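Ornithine carbamoyltransferase, mitochondrial (Coccidioides immitis, PDB 3SDS) catalyses the transfer of the carbamoyl group from carbamoyl phosphate to L-ornithine, giving L-citrulline and phosphate in the first step from ornithine to arginine. Local coordinates at the interface of chains A and B. Numbering follows the deposited sequence. Chains: chain A/B, Ornithine carbamoyltransferase, mitochondrial.

All four contacts belong to one face between neighbouring subunits of the homotrimer. Measured between centres of C-alpha atoms, contact 2 lies about 7 Å from contact 4, contact 4 about 9 Å from contact 1, and contact 1 about 9 Å from contact 3; contacts 2 and 3, at the two ends, are about 19 Å apart. A:Glu85 and B:Met96 join contacts 2 and 4, B:Met121 joins 4 and 1, and A:Ala331 with B:Val117 joins 1 and 3. Helix 78-90 of chain A serves contacts 2, 3 and 4. Contact 3 is centred about 6 Å from A:Cys307, so the interface lies beside the active site.

Contact 1: the interface of chains A and B. Residues chain A 331-332, 335; chain B 117, 120-121.
A:Leu335 and B:Met121 form the apolar centre, their side chains running antiparallel alongside each other. The thioether sulfur SD of B:Met121 lies 3.9 Å from CB of A:Leu335, and CB of the methionine faces the CD2 methyl of A:Leu335 at 4.0 Å. The methionine starts with CG anti to its own carbonyl carbon (chi1 -55°), runs straight through chi2 and bends only at chi3, so that its middle lies alongside the leucine while SD also comes near the backbone O of A:Ala331. One turn back along helix 327-347, the CB methyl of A:Ala331 meets the fork of B:Val117, with CG1 at 4.1 Å and CG2 slightly farther away. The chain A surface is thus a ridge of one long helix, packed against the end of helix 111-119 and the loop residues that follow it in the partner of the trimer.

Toward the polar rim, A:Glu332 lays its aliphatic stem beside B:Ser120: its CB is 3.8 Å from the hydroxyl OG, and its carboxylate oxygen OE1 is 4.1 Å from CB of the serine. The glutamate chain is extended, which carries its carboxylate past the serine. The serine hydroxyl turns back to its own chain, where OG of B:Ser120 donates a hydrogen bond of 2.9 Å to the backbone O of B:Val117, tilted 32° from the carbonyl plane.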
ATOM      1  N   ALA A 331       2.071  22.811  -6.919  1.00 39.71           N
ATOM      2  CA  ALA A 331       1.622  21.459  -6.556  1.00 39.07           C
ATOM      3  C   ALA A 331       2.761  20.425  -6.650  1.00 38.69           C
ATOM      4  O   ALA A 331       2.958  19.636  -5.730  1.00 38.21           O
ATOM      5  CB  ALA A 331       0.420  21.051  -7.412  1.00 39.35           C
ATOM      6  N   GLU A 332       3.501  20.450  -7.762  1.00 39.02           N
ATOM      7  CA  GLU A 332       4.680  19.598  -7.979  1.00 38.60           C
ATOM      8  C   GLU A 332       5.831  19.863  -6.994  1.00 37.83           C
ATOM      9  O   GLU A 332       6.566  18.922  -6.622  1.00 37.74           O
ATOM     10  CB  GLU A 332       5.196  19.727  -9.424  1.00 39.49           C
ATOM     11  CG  GLU A 332       6.524  18.992  -9.688  1.00 39.74           C
ATOM     12  CD  GLU A 332       7.194  19.333 -11.007  1.00 42.16           C
ATOM     13  OE1 GLU A 332       6.521  19.812 -11.951  1.00 44.33           O
ATOM     14  OE2 GLU A 332       8.417  19.109 -11.100  1.00 42.72           O
ATOM     15  N   LEU A 335       6.710  17.495  -3.996  1.00 35.72           N
ATOM     16  CA  LEU A 335       7.585  16.347  -4.140  1.00 34.94           C
ATOM     17  C   LEU A 335       8.994  16.738  -3.728  1.00 34.85           C
ATOM     18  O   LEU A 335       9.616  16.044  -2.910  1.00 34.70           O
ATOM     19  CB  LEU A 335       7.546  15.791  -5.565  1.00 35.13           C
ATOM     20  CG  LEU A 335       8.548  14.675  -5.950  1.00 35.33           C
ATOM     21  CD1 LEU A 335       8.518  13.462  -5.011  1.00 35.12           C
ATOM     22  CD2 LEU A 335       8.390  14.220  -7.395  1.00 34.54           C
TER
ATOM     23  N   VAL B 117      -1.575  17.296 -12.160  1.00 44.81           N
ATOM     24  CA  VAL B 117      -0.908  17.181 -10.850  1.00 44.28           C
ATOM     25  C   VAL B 117      -0.294  15.810 -10.532  1.00 42.82           C
ATOM     26  O   VAL B 117       0.882  15.725 -10.174  1.00 42.74           O
ATOM     27  CB  VAL B 117      -1.859  17.625  -9.700  1.00 45.82           C
ATOM     28  CG1 VAL B 117      -1.198  17.445  -8.321  1.00 45.19           C
ATOM     29  CG2 VAL B 117      -2.259  19.075  -9.894  1.00 46.71           C
ATOM     30  N   SER B 120       2.635  14.747 -12.835  1.00 38.84           N
ATOM     31  CA  SER B 120       3.876  15.482 -12.673  1.00 39.08           C
ATOM     32  C   SER B 120       4.797  14.915 -11.570  1.00 38.73           C
ATOM     33  O   SER B 120       5.975  15.296 -11.479  1.00 38.47           O
ATOM     34  CB  SER B 120       3.614  16.990 -12.514  1.00 40.69           C
ATOM     35  OG  SER B 120       2.976  17.314 -11.292  1.00 41.34           O
ATOM     36  N   MET B 121       4.267  13.996 -10.756  1.00 38.78           N
ATOM     37  CA  MET B 121       5.025  13.393  -9.624  1.00 38.90           C
ATOM     38  C   MET B 121       5.139  11.856  -9.723  1.00 38.03           C
ATOM     39  O   MET B 121       5.569  11.210  -8.774  1.00 38.04           O
ATOM     40  CB  MET B 121       4.467  13.829  -8.239  1.00 39.54           C
ATOM     41  CG  MET B 121       4.369  15.351  -7.985  1.00 40.90           C
ATOM     42  SD  MET B 121       3.724  15.859  -6.335  1.00 44.00           S
ATOM     43  CE  MET B 121       1.957  15.621  -6.457  1.00 43.21           C
TER

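Contact 2: the interface of chains A and B. Residues chain A 85, 89, 94-95; chain B 68, 94, 96.
B:His94 reaches from the start of strand 94-98 against A:Val89, A:Glu85 and A:Pro95, and its contacts change character from CB to ring tip. Its CB meets both methyls of A:Val89, CG2 at 3.6 Å and CG1 at 3.8 Å. With CG anti to the backbone N (chi1 178°), the imidazole extends so that CG2 of A:Val89 lies above one face, off-centre near the CG end, 3.5 Å from CG and 3.7 Å from CD2 of B:His94. Farther along, CE1 of B:His94 comes 4.0 Å from CG of A:Pro95, the two side chains running antiparallel. At the tip, NE2 of B:His94 donates a hydrogen bond to OE2 of A:Glu85, 3.1 Å long and nearly straight at 176°. The acceptor sits at the ring's edge, in its plane, and offers the anti lone pair, while the carboxylate is turned 59° from the imidazole. CG of B:Met96 lies 3.6 Å from OE2 of A:Glu85, an apolar neighbour. The equivalent A:His94 is close by, its ND1 4.7 Å from ND1 of B:His94; the charge of either ring is not seen. The site joins strand 94-98 of one subunit to helix 78-90 of the next and probably helps hold the trimer together.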
ATOM      1  N   GLU A  85       4.878   9.605  -0.704  1.00 37.11           N
ATOM      2  CA  GLU A  85       5.162   8.309  -1.265  1.00 37.43           C
ATOM      3  C   GLU A  85       6.336   8.442  -2.268  1.00 37.30           C
ATOM      4  O   GLU A  85       7.382   7.791  -2.099  1.00 37.10           O
ATOM      5  CB  GLU A  85       3.890   7.672  -1.841  1.00 37.85           C
ATOM      6  CG  GLU A  85       3.876   6.154  -1.680  1.00 40.10           C
ATOM      7  CD  GLU A  85       2.493   5.484  -1.466  1.00 42.21           C
ATOM      8  OE1 GLU A  85       1.576   6.043  -0.826  1.00 42.19           O
ATOM      9  OE2 GLU A  85       2.353   4.331  -1.923  1.00 44.07           O
ATOM     10  N   VAL A  89      10.464   7.001  -2.016  1.00 34.47           N
ATOM     11  CA  VAL A  89      10.956   6.039  -3.020  1.00 35.12           C
ATOM     12  C   VAL A  89      12.219   6.506  -3.784  1.00 35.78           C
ATOM     13  O   VAL A  89      13.113   5.704  -4.039  1.00 35.91           O
ATOM     14  CB  VAL A  89       9.830   5.591  -3.988  1.00 35.79           C
ATOM     15  CG1 VAL A  89      10.397   4.803  -5.199  1.00 36.56           C
ATOM     16  CG2 VAL A  89       8.787   4.774  -3.247  1.00 34.62           C
ATOM     17  N   HIS A  94      10.897   2.454   1.878  1.00 38.07           N
ATOM     18  CA  HIS A  94       9.492   2.021   1.774  1.00 38.32           C
ATOM     19  C   HIS A  94       8.460   2.842   2.595  1.00 37.79           C
ATOM     20  O   HIS A  94       8.562   2.946   3.822  1.00 38.08           O
ATOM     21  CB  HIS A  94       9.354   0.531   2.092  1.00 39.17           C
ATOM     22  CG  HIS A  94       7.936   0.035   2.062  1.00 40.67           C
ATOM     23  ND1 HIS A  94       7.265  -0.241   0.886  1.00 40.98           N
ATOM     24  CD2 HIS A  94       7.061  -0.229   3.065  1.00 41.37           C
ATOM     25  CE1 HIS A  94       6.040  -0.657   1.168  1.00 42.62           C
ATOM     26  NE2 HIS A  94       5.889  -0.659   2.483  1.00 42.23           N
ATOM     27  N   PRO A  95       7.472   3.435   1.911  1.00 37.45           N
ATOM     28  CA  PRO A  95       6.354   4.174   2.521  1.00 37.51           C
ATOM     29  C   PRO A  95       5.144   3.306   2.928  1.00 38.53           C
ATOM     30  O   PRO A  95       4.611   2.561   2.103  1.00 39.14           O
ATOM     31  CB  PRO A  95       5.955   5.151   1.416  1.00 36.97           C
ATOM     32  CG  PRO A  95       6.337   4.470   0.159  1.00 36.76           C
ATOM     33  CD  PRO A  95       7.555   3.675   0.457  1.00 37.54           C
TER
ATOM     34  N   THR B  68       8.026   5.701  -9.297  1.00 37.41           N
ATOM     35  CA  THR B  68       6.679   5.328  -8.849  1.00 36.90           C
ATOM     36  C   THR B  68       5.725   5.138 -10.023  1.00 36.43           C
ATOM     37  O   THR B  68       5.726   5.946 -10.975  1.00 36.53           O
ATOM     38  CB  THR B  68       6.101   6.416  -7.946  1.00 37.53           C
ATOM     39  OG1 THR B  68       7.029   6.682  -6.892  1.00 38.03           O
ATOM     40  CG2 THR B  68       4.762   5.991  -7.361  1.00 37.46           C
ATOM     41  N   HIS B  94       8.354   1.197  -7.555  1.00 38.07           N
ATOM     42  CA  HIS B  94       7.280   1.220  -6.544  1.00 38.32           C
ATOM     43  C   HIS B  94       5.843   1.466  -7.078  1.00 37.79           C
ATOM     44  O   HIS B  94       5.566   2.492  -7.708  1.00 38.08           O
ATOM     45  CB  HIS B  94       7.605   2.210  -5.425  1.00 39.17           C
ATOM     46  CG  HIS B  94       6.524   2.326  -4.388  1.00 40.67           C
ATOM     47  ND1 HIS B  94       6.340   1.389  -3.390  1.00 40.98           N
ATOM     48  CD2 HIS B  94       5.566   3.269  -4.199  1.00 41.37           C
ATOM     49  CE1 HIS B  94       5.318   1.752  -2.630  1.00 42.62           C
ATOM     50  NE2 HIS B  94       4.830   2.889  -3.099  1.00 42.23           N
ATOM     51  N   MET B  96       1.857   2.315  -6.515  1.00 38.72           N
ATOM     52  CA  MET B  96       1.078   3.116  -5.553  1.00 39.96           C
ATOM     53  C   MET B  96      -0.423   2.929  -5.784  1.00 40.75           C
ATOM     54  O   MET B  96      -0.945   3.238  -6.865  1.00 40.33           O
ATOM     55  CB  MET B  96       1.495   4.588  -5.625  1.00 39.99           C
ATOM     56  CG  MET B  96       0.613   5.555  -4.882  1.00 41.00           C
ATOM     57  SD  MET B  96       1.249   7.256  -4.906  1.00 43.93           S
ATOM     58  CE  MET B  96       0.966   7.786  -6.601  1.00 40.72           C
TER

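Contact 3: the interface of chains A and B. Residues chain A 79, 308-309, 328, 331; chain B 108-109, 114, 117.
B:Val117, B:Glu109 and A:Arg79 bury most of the surface in this patch, where the arginine belongs to the Ser-Thr-Arg-Thr carbamoyl phosphate motif of the carbamoyltransferase family. The arginine and B:Glu109 arrive from opposite directions. The guanidinium nitrogen NH2 of A:Arg79 donates a hydrogen bond, also a salt bridge, to the carboxylate oxygen OE2 of B:Glu109 at 2.6 Å. OE2 lies close to the guanidinium plane, but NH2 approaches it from the syn side and 33° out of the carboxylate plane. The two flat groups are turned 56° apart and do not form a coplanar pair; the links from NH1 to OE1 and OE2 are weak. An extended glutamate chain, with CG anti to the backbone N (chi1 -178°), carries this carboxylate from chain B to the arginine.

B:Val117 meets the guanidinium of A:Arg79 over its face: CG1 stands 3.6 Å above the plane, over the centre of the group, which probably restrains the arginine from a second direction. The other branch of B:Val117, CG2, packs against apolar groups, 3.8 Å from CD1 at the edge of the A:Phe328 ring and 4.0 Å from the CD1 methyl of A:Leu308. CB of that leucine lies at the guanidinium edge, within its plane. A:Pro309, which follows a cis peptide bond, borders the patch with CB 4.1 Å from the backbone O of B:Asn108.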
ATOM      1  N   ARG A  79      -3.611  13.932  -2.006  1.00 48.32           N
ATOM      2  CA  ARG A  79      -2.557  14.793  -2.504  1.00 46.94           C
ATOM      3  C   ARG A  79      -1.275  14.658  -1.670  1.00 45.41           C
ATOM      4  O   ARG A  79      -0.188  14.438  -2.235  1.00 44.71           O
ATOM      5  CB  ARG A  79      -3.024  16.252  -2.586  1.00 47.39           C
ATOM      6  CG  ARG A  79      -2.052  17.179  -3.346  1.00 48.47           C
ATOM      7  CD  ARG A  79      -2.771  17.959  -4.458  1.00 51.20           C
ATOM      8  NE  ARG A  79      -3.387  17.036  -5.424  1.00 54.45           N
ATOM      9  CZ  ARG A  79      -4.296  17.380  -6.341  1.00 55.67           C
ATOM     10  NH1 ARG A  79      -4.800  16.461  -7.156  1.00 56.63           N
ATOM     11  NH2 ARG A  79      -4.713  18.636  -6.445  1.00 55.00           N
ATOM     12  N   LEU A 308      -4.473  24.013  -3.547  1.00 54.82           N
ATOM     13  CA  LEU A 308      -5.283  22.873  -4.046  1.00 56.11           C
ATOM     14  C   LEU A 308      -5.816  21.928  -2.951  1.00 56.90           C
ATOM     15  O   LEU A 308      -5.203  21.813  -1.885  1.00 56.85           O
ATOM     16  CB  LEU A 308      -4.521  22.067  -5.106  1.00 55.48           C
ATOM     17  CG  LEU A 308      -3.972  22.832  -6.305  1.00 55.42           C
ATOM     18  CD1 LEU A 308      -3.437  21.852  -7.296  1.00 54.71           C
ATOM     19  CD2 LEU A 308      -5.034  23.726  -6.948  1.00 56.72           C
ATOM     20  N   PRO A 309      -6.981  21.282  -3.190  1.00 58.17           N
ATOM     21  CA  PRO A 309      -7.854  21.435  -4.364  1.00 59.05           C
ATOM     22  C   PRO A 309      -8.530  22.795  -4.354  1.00 59.28           C
ATOM     23  O   PRO A 309      -8.679  23.408  -3.288  1.00 59.20           O
ATOM     24  CB  PRO A 309      -8.904  20.350  -4.168  1.00 60.04           C
ATOM     25  CG  PRO A 309      -9.019  20.236  -2.670  1.00 60.30           C
ATOM     26  CD  PRO A 309      -7.621  20.467  -2.137  1.00 58.81           C
ATOM     27  N   PHE A 328       0.124  24.820 -10.692  1.00 44.70           N
ATOM     28  CA  PHE A 328       0.645  23.473 -10.971  1.00 44.35           C
ATOM     29  C   PHE A 328       2.138  23.286 -10.593  1.00 43.50           C
ATOM     30  O   PHE A 328       2.512  22.283  -9.955  1.00 42.38           O
ATOM     31  CB  PHE A 328       0.352  23.067 -12.426  1.00 45.42           C
ATOM     32  CG  PHE A 328      -1.119  23.080 -12.770  1.00 46.52           C
ATOM     33  CD1 PHE A 328      -1.987  22.115 -12.238  1.00 47.08           C
ATOM     34  CD2 PHE A 328      -1.648  24.076 -13.592  1.00 47.48           C
ATOM     35  CE1 PHE A 328      -3.356  22.130 -12.536  1.00 47.27           C
ATOM     36  CE2 PHE A 328      -3.016  24.113 -13.885  1.00 48.68           C
ATOM     37  CZ  PHE A 328      -3.872  23.129 -13.361  1.00 48.56           C
ATOM     38  N   ALA A 331       2.071  22.811  -6.919  1.00 39.71           N
ATOM     39  CA  ALA A 331       1.622  21.459  -6.556  1.00 39.07           C
ATOM     40  C   ALA A 331       2.761  20.425  -6.650  1.00 38.69           C
ATOM     41  O   ALA A 331       2.958  19.636  -5.730  1.00 38.21           O
ATOM     42  CB  ALA A 331       0.420  21.051  -7.412  1.00 39.35           C
TER
ATOM     43  N   ASN B 108     -14.631  16.138  -6.369  1.00 79.52           N
ATOM     44  CA  ASN B 108     -14.269  17.293  -5.531  1.00 80.61           C
ATOM     45  C   ASN B 108     -13.149  18.169  -6.134  1.00 79.05           C
ATOM     46  O   ASN B 108     -12.617  19.071  -5.464  1.00 80.25           O
ATOM     47  CB  ASN B 108     -13.910  16.838  -4.107  1.00 81.10           C
ATOM     48  N   GLU B 109     -12.826  17.902  -7.403  1.00 76.06           N
ATOM     49  CA  GLU B 109     -11.752  18.576  -8.148  1.00 73.88           C
ATOM     50  C   GLU B 109     -11.858  18.191  -9.641  1.00 71.40           C
ATOM     51  O   GLU B 109     -12.036  17.015  -9.976  1.00 69.77           O
ATOM     52  CB  GLU B 109     -10.380  18.174  -7.566  1.00 72.41           C
ATOM     53  CG  GLU B 109      -9.148  18.827  -8.211  1.00 72.08           C
ATOM     54  CD  GLU B 109      -7.835  18.117  -7.863  1.00 71.23           C
ATOM     55  OE1 GLU B 109      -7.854  16.968  -7.372  1.00 70.80           O
ATOM     56  OE2 GLU B 109      -6.764  18.711  -8.083  1.00 71.60           O
ATOM     57  N   THR B 114      -6.528  17.057 -11.536  1.00 50.67           N
ATOM     58  CA  THR B 114      -6.057  15.755 -11.067  1.00 48.79           C
ATOM     59  C   THR B 114      -5.015  15.130 -12.009  1.00 46.88           C
ATOM     60  O   THR B 114      -3.947  14.677 -11.587  1.00 45.94           O
ATOM     61  CB  THR B 114      -7.256  14.822 -10.897  1.00 48.84           C
ATOM     62  OG1 THR B 114      -8.038  15.292  -9.793  1.00 51.02           O
ATOM     63  CG2 THR B 114      -6.827  13.392 -10.634  1.00 46.42           C
ATOM     64  N   VAL B 117      -1.575  17.296 -12.160  1.00 44.81           N
ATOM     65  CA  VAL B 117      -0.908  17.181 -10.850  1.00 44.28           C
ATOM     66  C   VAL B 117      -0.294  15.810 -10.532  1.00 42.82           C
ATOM     67  O   VAL B 117       0.882  15.725 -10.174  1.00 42.74           O
ATOM     68  CB  VAL B 117      -1.859  17.625  -9.700  1.00 45.82           C
ATOM     69  CG1 VAL B 117      -1.198  17.445  -8.321  1.00 45.19           C
ATOM     70  CG2 VAL B 117      -2.259  19.075  -9.894  1.00 46.71           C
TER

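Contact 4: the interface of chains A and B. Residues chain A 81-82, 85; chain B 96, 121.
B:Met96 and A:Val82 carry the apolar contact, with smaller contributions from B:Met121 and A:Glu85. The terminal methyl CE of B:Met96 lies 3.9 Å from CG1 of A:Val82, and the two side chains cross at about a right angle. The methionine is extended through its first two torsions and bends at chi3 (72°), a turn that brings CE toward the valine while the earlier part of the chain passes the acid of A:Glu85. B:Met121 reaches the same branch of A:Val82 with its own CE, 4.1 Å from CG1 and again crosswise. CG1 stands anti to the valine's backbone N (chi1 -179°), which aims this branch at both methionines.

Behind the contact, A:Arg81 braces the carboxylate of A:Glu85 within the same helix. NE of A:Arg81 donates a hydrogen bond of 3.2 Å to OE1 of A:Glu85, also a salt bridge, with the oxygen at the guanidinium edge and close to its plane; the donor arrives nearly in line with the acid's C-O bond. A further link from NH2 to OE1 is weak. The grip on OE1 probably helps set the carboxylate where its other oxygen, OE2, faces chain B. In the fold, helix 78-90 of the carbamoyl phosphate-binding domain presents A:Val82 and A:Glu85 to B:Met96 of strand 94-98, and A:Val82 also to the loop residue B:Met121, which comes soon after helix 111-119 of the neighbouring subunit.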
ATOM      1  N   ARG A  81      -0.365  12.209   0.248  1.00 42.08           N
ATOM      2  CA  ARG A  81       0.131  10.876   0.088  1.00 42.21           C
ATOM      3  C   ARG A  81       0.978  10.755  -1.136  1.00 41.78           C
ATOM      4  O   ARG A  81       2.016  10.193  -1.113  1.00 41.75           O
ATOM      5  CB  ARG A  81      -1.049   9.970  -0.090  1.00 43.03           C
ATOM      6  CG  ARG A  81      -1.055   8.808   0.792  1.00 45.24           C
ATOM      7  CD  ARG A  81      -2.093   7.862   0.377  1.00 45.42           C
ATOM      8  NE  ARG A  81      -1.489   6.681  -0.175  1.00 44.87           N
ATOM      9  CZ  ARG A  81      -2.173   5.691  -0.680  1.00 45.34           C
ATOM     10  NH1 ARG A  81      -3.468   5.749  -0.714  1.00 45.81           N
ATOM     11  NH2 ARG A  81      -1.556   4.656  -1.145  1.00 45.70           N
ATOM     12  N   VAL A  82       0.493  11.265  -2.239  1.00 41.47           N
ATOM     13  CA  VAL A  82       1.184  11.137  -3.520  1.00 40.79           C
ATOM     14  C   VAL A  82       2.634  11.621  -3.465  1.00 39.71           C
ATOM     15  O   VAL A  82       3.521  10.929  -3.939  1.00 40.27           O
ATOM     16  CB  VAL A  82       0.429  11.820  -4.681  1.00 41.68           C
ATOM     17  CG1 VAL A  82       1.186  11.632  -5.997  1.00 40.71           C
ATOM     18  CG2 VAL A  82      -0.992  11.284  -4.792  1.00 42.07           C
ATOM     19  N   GLU A  85       4.878   9.605  -0.704  1.00 37.11           N
ATOM     20  CA  GLU A  85       5.162   8.309  -1.265  1.00 37.43           C
ATOM     21  C   GLU A  85       6.336   8.442  -2.268  1.00 37.30           C
ATOM     22  O   GLU A  85       7.382   7.791  -2.099  1.00 37.10           O
ATOM     23  CB  GLU A  85       3.890   7.672  -1.841  1.00 37.85           C
ATOM     24  CG  GLU A  85       3.876   6.154  -1.680  1.00 40.10           C
ATOM     25  CD  GLU A  85       2.493   5.484  -1.466  1.00 42.21           C
ATOM     26  OE1 GLU A  85       1.576   6.043  -0.826  1.00 42.19           O
ATOM     27  OE2 GLU A  85       2.353   4.331  -1.923  1.00 44.07           O
TER
ATOM     28  N   MET B  96       1.857   2.315  -6.515  1.00 38.72           N
ATOM     29  CA  MET B  96       1.078   3.116  -5.553  1.00 39.96           C
ATOM     30  C   MET B  96      -0.423   2.929  -5.784  1.00 40.75           C
ATOM     31  O   MET B  96      -0.945   3.238  -6.865  1.00 40.33           O
ATOM     32  CB  MET B  96       1.495   4.588  -5.625  1.00 39.99           C
ATOM     33  CG  MET B  96       0.613   5.555  -4.882  1.00 41.00           C
ATOM     34  SD  MET B  96       1.249   7.256  -4.906  1.00 43.93           S
ATOM     35  CE  MET B  96       0.966   7.786  -6.601  1.00 40.72           C
ATOM     36  N   MET B 121       4.267  13.996 -10.756  1.00 38.78           N
ATOM     37  CA  MET B 121       5.025  13.393  -9.624  1.00 38.90           C
ATOM     38  C   MET B 121       5.139  11.856  -9.723  1.00 38.03           C
ATOM     39  O   MET B 121       5.569  11.210  -8.774  1.00 38.04           O
ATOM     40  CB  MET B 121       4.467  13.829  -8.239  1.00 39.54           C
ATOM     41  CG  MET B 121       4.369  15.351  -7.985  1.00 40.90           C
ATOM     42  SD  MET B 121       3.724  15.859  -6.335  1.00 44.00           S
ATOM     43  CE  MET B 121       1.957  15.621  -6.457  1.00 43.21           C
TER